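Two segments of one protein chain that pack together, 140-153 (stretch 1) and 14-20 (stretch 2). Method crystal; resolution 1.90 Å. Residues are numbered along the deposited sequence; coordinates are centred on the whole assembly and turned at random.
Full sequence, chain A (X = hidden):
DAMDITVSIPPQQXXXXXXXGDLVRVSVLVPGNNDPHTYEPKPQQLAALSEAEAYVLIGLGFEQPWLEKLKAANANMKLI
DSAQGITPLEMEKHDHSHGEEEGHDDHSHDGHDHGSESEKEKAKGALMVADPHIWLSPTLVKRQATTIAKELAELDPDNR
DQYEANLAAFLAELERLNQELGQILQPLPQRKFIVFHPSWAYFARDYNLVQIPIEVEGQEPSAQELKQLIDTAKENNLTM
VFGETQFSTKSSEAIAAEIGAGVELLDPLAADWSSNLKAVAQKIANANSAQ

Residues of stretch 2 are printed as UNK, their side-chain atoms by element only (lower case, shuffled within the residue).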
# COMPACT_ATOMS: atom_id res chain seq x y z
N LEU A 140 -10.45 1.45 3.65
CA LEU A 140 -10.09 2.72 3.03
C LEU A 140 -10.04 2.59 1.52
O LEU A 140 -10.26 3.56 0.80
CB LEU A 140 -8.74 3.19 3.61
CG LEU A 140 -8.75 3.68 5.04
CD1 LEU A 140 -9.22 2.60 5.96
CD2 LEU A 140 -7.29 4.09 5.44
N VAL A 141 -9.80 1.39 1.00
CA VAL A 141 -9.79 1.29 -0.45
C VAL A 141 -11.19 1.48 -1.02
O VAL A 141 -11.33 1.87 -2.17
CB VAL A 141 -9.13 -0.07 -0.93
CG1 VAL A 141 -9.34 -0.33 -2.43
CG2 VAL A 141 -7.59 0.07 -0.68
N LYS A 142 -12.22 1.11 -0.25
CA LYS A 142 -13.58 1.42 -0.71
C LYS A 142 -13.71 2.91 -1.02
O LYS A 142 -14.32 3.27 -2.00
CB LYS A 142 -14.65 1.13 0.35
CG LYS A 142 -14.77 -0.37 0.68
CD LYS A 142 -15.92 -0.57 1.70
CE LYS A 142 -16.01 -2.01 2.20
NZ LYS A 142 -17.30 -2.17 2.98
N ARG A 143 -13.18 3.74 -0.13
CA ARG A 143 -13.23 5.21 -0.35
C ARG A 143 -12.39 5.59 -1.54
O ARG A 143 -12.83 6.42 -2.34
CB ARG A 143 -12.71 5.97 0.87
CG ARG A 143 -13.26 5.46 2.19
CD ARG A 143 -14.75 5.60 2.22
NE ARG A 143 -15.32 5.37 3.55
CZ ARG A 143 -16.44 5.95 3.97
NH1 ARG A 143 -17.09 6.79 3.16
NH2 ARG A 143 -16.92 5.69 5.18
N GLN A 144 -11.17 5.02 -1.67
CA GLN A 144 -10.34 5.38 -2.83
C GLN A 144 -11.03 5.00 -4.12
O GLN A 144 -11.04 5.77 -5.09
CB GLN A 144 -8.97 4.69 -2.75
CG GLN A 144 -8.10 5.20 -1.59
CD GLN A 144 -7.07 4.15 -1.15
OE1 GLN A 144 -6.18 3.80 -1.90
NE2 GLN A 144 -7.23 3.65 0.08
N ALA A 145 -11.61 3.81 -4.14
CA ALA A 145 -12.29 3.34 -5.33
C ALA A 145 -13.46 4.24 -5.73
O ALA A 145 -13.67 4.48 -6.92
CB ALA A 145 -12.83 1.87 -5.11
N THR A 146 -14.24 4.65 -4.74
CA THR A 146 -15.40 5.53 -5.02
C THR A 146 -14.94 6.85 -5.66
O THR A 146 -15.46 7.28 -6.67
CB THR A 146 -16.17 5.76 -3.73
OG1 THR A 146 -16.62 4.50 -3.26
CG2 THR A 146 -17.38 6.70 -3.95
N THR A 147 -13.89 7.45 -5.10
CA THR A 147 -13.34 8.71 -5.59
C THR A 147 -12.84 8.49 -7.00
O THR A 147 -13.12 9.27 -7.90
CB THR A 147 -12.18 9.19 -4.67
OG1 THR A 147 -12.71 9.46 -3.36
CG2 THR A 147 -11.49 10.46 -5.23
N ILE A 148 -12.10 7.40 -7.22
CA ILE A 148 -11.60 7.18 -8.56
C ILE A 148 -12.70 7.00 -9.62
O ILE A 148 -12.64 7.60 -10.71
CB ILE A 148 -10.63 5.95 -8.57
CG1 ILE A 148 -9.41 6.25 -7.65
CG2 ILE A 148 -10.22 5.63 -10.00
CD1 ILE A 148 -8.54 5.04 -7.34
N ALA A 149 -13.70 6.18 -9.31
CA ALA A 149 -14.78 5.92 -10.27
C ALA A 149 -15.51 7.23 -10.58
O ALA A 149 -15.81 7.53 -11.73
CB ALA A 149 -15.77 4.88 -9.70
N LYS A 150 -15.80 8.00 -9.53
CA LYS A 150 -16.51 9.29 -9.70
C LYS A 150 -15.67 10.18 -10.62
O LYS A 150 -16.20 10.80 -11.55
CB LYS A 150 -16.71 9.96 -8.32
CG LYS A 150 -17.14 11.43 -8.38
CD LYS A 150 -16.96 12.17 -7.04
CE LYS A 150 -17.08 13.69 -7.22
NZ LYS A 150 -16.15 14.27 -8.27
N GLU A 151 -14.35 10.26 -10.41
CA GLU A 151 -13.55 11.10 -11.29
C GLU A 151 -13.45 10.57 -12.69
O GLU A 151 -13.44 11.37 -13.64
CB GLU A 151 -12.16 11.33 -10.71
CG GLU A 151 -12.26 12.04 -9.40
CD GLU A 151 -12.31 13.56 -9.53
OE1 GLU A 151 -12.98 14.08 -10.44
OE2 GLU A 151 -11.66 14.22 -8.70
N LEU A 152 -13.37 9.25 -12.86
CA LEU A 152 -13.28 8.68 -14.21
C LEU A 152 -14.59 8.90 -14.99
O LEU A 152 -14.59 9.06 -16.24
CB LEU A 152 -12.98 7.16 -14.18
CG LEU A 152 -11.53 6.78 -13.78
CD1 LEU A 152 -11.33 5.25 -13.86
CD2 LEU A 152 -10.59 7.54 -14.71
N ALA A 153 -15.72 8.85 -14.28
CA ALA A 153 -17.02 9.07 -14.94
C ALA A 153 -17.13 10.53 -15.42
O ALA A 153 -17.79 10.80 -16.42
CB ALA A 153 -18.19 8.71 -13.95
N UNK A 14 -4.28 -2.48 -9.89
CA UNK A 14 -5.31 -3.46 -9.58
C UNK A 14 -6.68 -2.70 -9.40
O UNK A 14 -7.71 -3.12 -9.92
o UNK A 14 -8.65 -8.19 -6.76
c UNK A 14 -7.92 -5.91 -6.58
c UNK A 14 -6.98 -4.93 -6.97
c UNK A 14 -5.93 -5.24 -7.83
c UNK A 14 -7.77 -7.21 -7.08
c UNK A 14 -6.72 -7.53 -7.94
c UNK A 14 -4.95 -4.17 -8.27
c UNK A 14 -5.82 -6.55 -8.31
N UNK A 15 -6.65 -1.62 -8.64
CA UNK A 15 -7.85 -0.83 -8.37
C UNK A 15 -8.38 -0.30 -9.70
O UNK A 15 -9.58 -0.36 -9.97
c UNK A 15 -5.73 -0.54 -3.66
c UNK A 15 -6.98 -1.26 -5.63
c UNK A 15 -6.91 0.01 -6.17
c UNK A 15 -6.39 -1.55 -4.37
c UNK A 15 -7.53 0.36 -7.49
c UNK A 15 -6.24 1.03 -5.44
c UNK A 15 -5.65 0.77 -4.21
N UNK A 16 -7.49 0.26 -10.52
CA UNK A 16 -7.94 0.80 -11.79
C UNK A 16 -8.51 -0.25 -12.72
O UNK A 16 -9.48 0.02 -13.46
c UNK A 16 -6.79 3.21 -10.62
c UNK A 16 -7.98 3.79 -12.74
c UNK A 16 -6.77 3.05 -12.15
c UNK A 16 -6.83 1.56 -12.52
N UNK A 17 -7.86 -1.42 -12.76
CA UNK A 17 -8.36 -2.50 -13.62
C UNK A 17 -9.78 -2.90 -13.17
O UNK A 17 -10.64 -3.14 -13.99
o UNK A 17 -7.25 -3.56 -16.40
c UNK A 17 -7.82 -4.91 -14.47
c UNK A 17 -7.94 -4.52 -15.94
o UNK A 17 -8.72 -5.19 -16.66
c UNK A 17 -7.44 -3.73 -13.54
N UNK A 18 -10.01 -2.99 -11.87
CA UNK A 18 -11.32 -3.39 -11.35
C UNK A 18 -12.40 -2.34 -11.68
O UNK A 18 -13.54 -2.66 -12.01
c UNK A 18 -10.52 -4.80 -9.37
n UNK A 18 -11.79 -8.47 -9.31
c UNK A 18 -11.48 -6.01 -9.59
c UNK A 18 -10.77 -7.37 -9.44
c UNK A 18 -11.23 -3.52 -9.82
N UNK A 19 -12.01 -1.08 -11.60
CA UNK A 19 -12.98 0.00 -11.82
C UNK A 19 -13.18 0.31 -13.29
O UNK A 19 -14.30 0.52 -13.76
c UNK A 19 -12.58 1.03 -9.58
c UNK A 19 -12.48 1.25 -11.08
c UNK A 19 -13.27 2.53 -11.55
c UNK A 19 -11.83 2.05 -8.73
N UNK A 20 -12.09 0.29 -14.04
CA UNK A 20 -12.16 0.65 -15.46
C UNK A 20 -12.20 -0.45 -16.48
O UNK A 20 -12.76 -0.27 -17.57

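Position 14 carries eight side-chain atoms: one carbon leading to a ring of six carbons, with a single oxygen on the ring carbon farthest from the backbone. That is tyrosine. Tyr14 makes no contact with stretch 1; its side chain is out of reach of that stretch and is partly exposed, a position that suits a ring with a polar tip.

Position 15 has seven side-chain atoms, all carbon: one carbon and then a bare six-membered ring. Its CA-to-CB bond points toward stretch 1, and the ring lies against Val141 and Gln144. With no oxygen on the ring, the residue is phenylalanine. Val141 CG1 sits 3.9 Å from the centroid of the Phe15 ring, 19° off its normal, so a methyl group rests over one face in a CH-pi contact, while Val141 CG2 comes within 3.6 Å of Phe15 CZ. Gln144 OE1 approaches Phe15 CE1 at 3.8 Å. The flat, apolar ring gives this buried place a broad surface with no polar group to satisfy.

Position 16 shows four carbons, forked at the second, the pattern of leucine. The CA-to-CB bond points sideways, but the end of the side chain comes nearer to stretch 1. Leu16 CD1 lies 3.8 Å from Leu152 CD1 and 4.0 Å from Ile148 CG2. A fork set one carbon out from CB lets a residue whose CA-to-CB bond points sideways bring one methyl group against both neighbours.

Position 17 has three carbons, the third carrying two oxygens: a carboxylate on a two-carbon spacer, hence glutamate. Glu17 is exposed and out of reach of stretch 1, where its charge can remain solvated.

Position 18 is a row of four carbons ending in nitrogen, which is lysine. Lys18 is also out of reach; its long, flexible chain can carry the charged end away from the apolar contact, and NZ is hydrogen-bonded elsewhere in the structure.

Position 19 again has four carbons, but the fork is at the first and one arm is two carbons long. This beta-branched shape is isoleucine. Its CA-to-CB bond points toward stretch 1, and the side chain sits as a knob among Ala145, Ile148, Ala149 and Leu152. Ile19 CD1 lies 3.5 Å from Ala145 O and 3.8 Å from Ala145 CB, and Ile19 CG2 lies 3.9 Å from Ala149 CB. The small alanines leave room for the branched knob.

Position 20 has no side-chain atoms and is therefore glycine. An ideal CB here would be crowded by Leu16 O, only 3.1 Å away, so the bare backbone fits.

The contact joins two helices crossing at -54°, their axes 10.2 Å apart at closest approach. Ala145 and Ala149 let the backbones come close: the CA atoms of Ala145 and Phe15 are 6.8 Å apart, and those of Ala149 and Ile19 6.4 Å. No hydrogen bond links the stretches. Shape and apolar packing hold the interface, with Phe15, Leu16 and Ile19 supplying most of the hidden stretch's share of the 406 Å² buried.

Stretch 2 (14-20) YFLEKIG
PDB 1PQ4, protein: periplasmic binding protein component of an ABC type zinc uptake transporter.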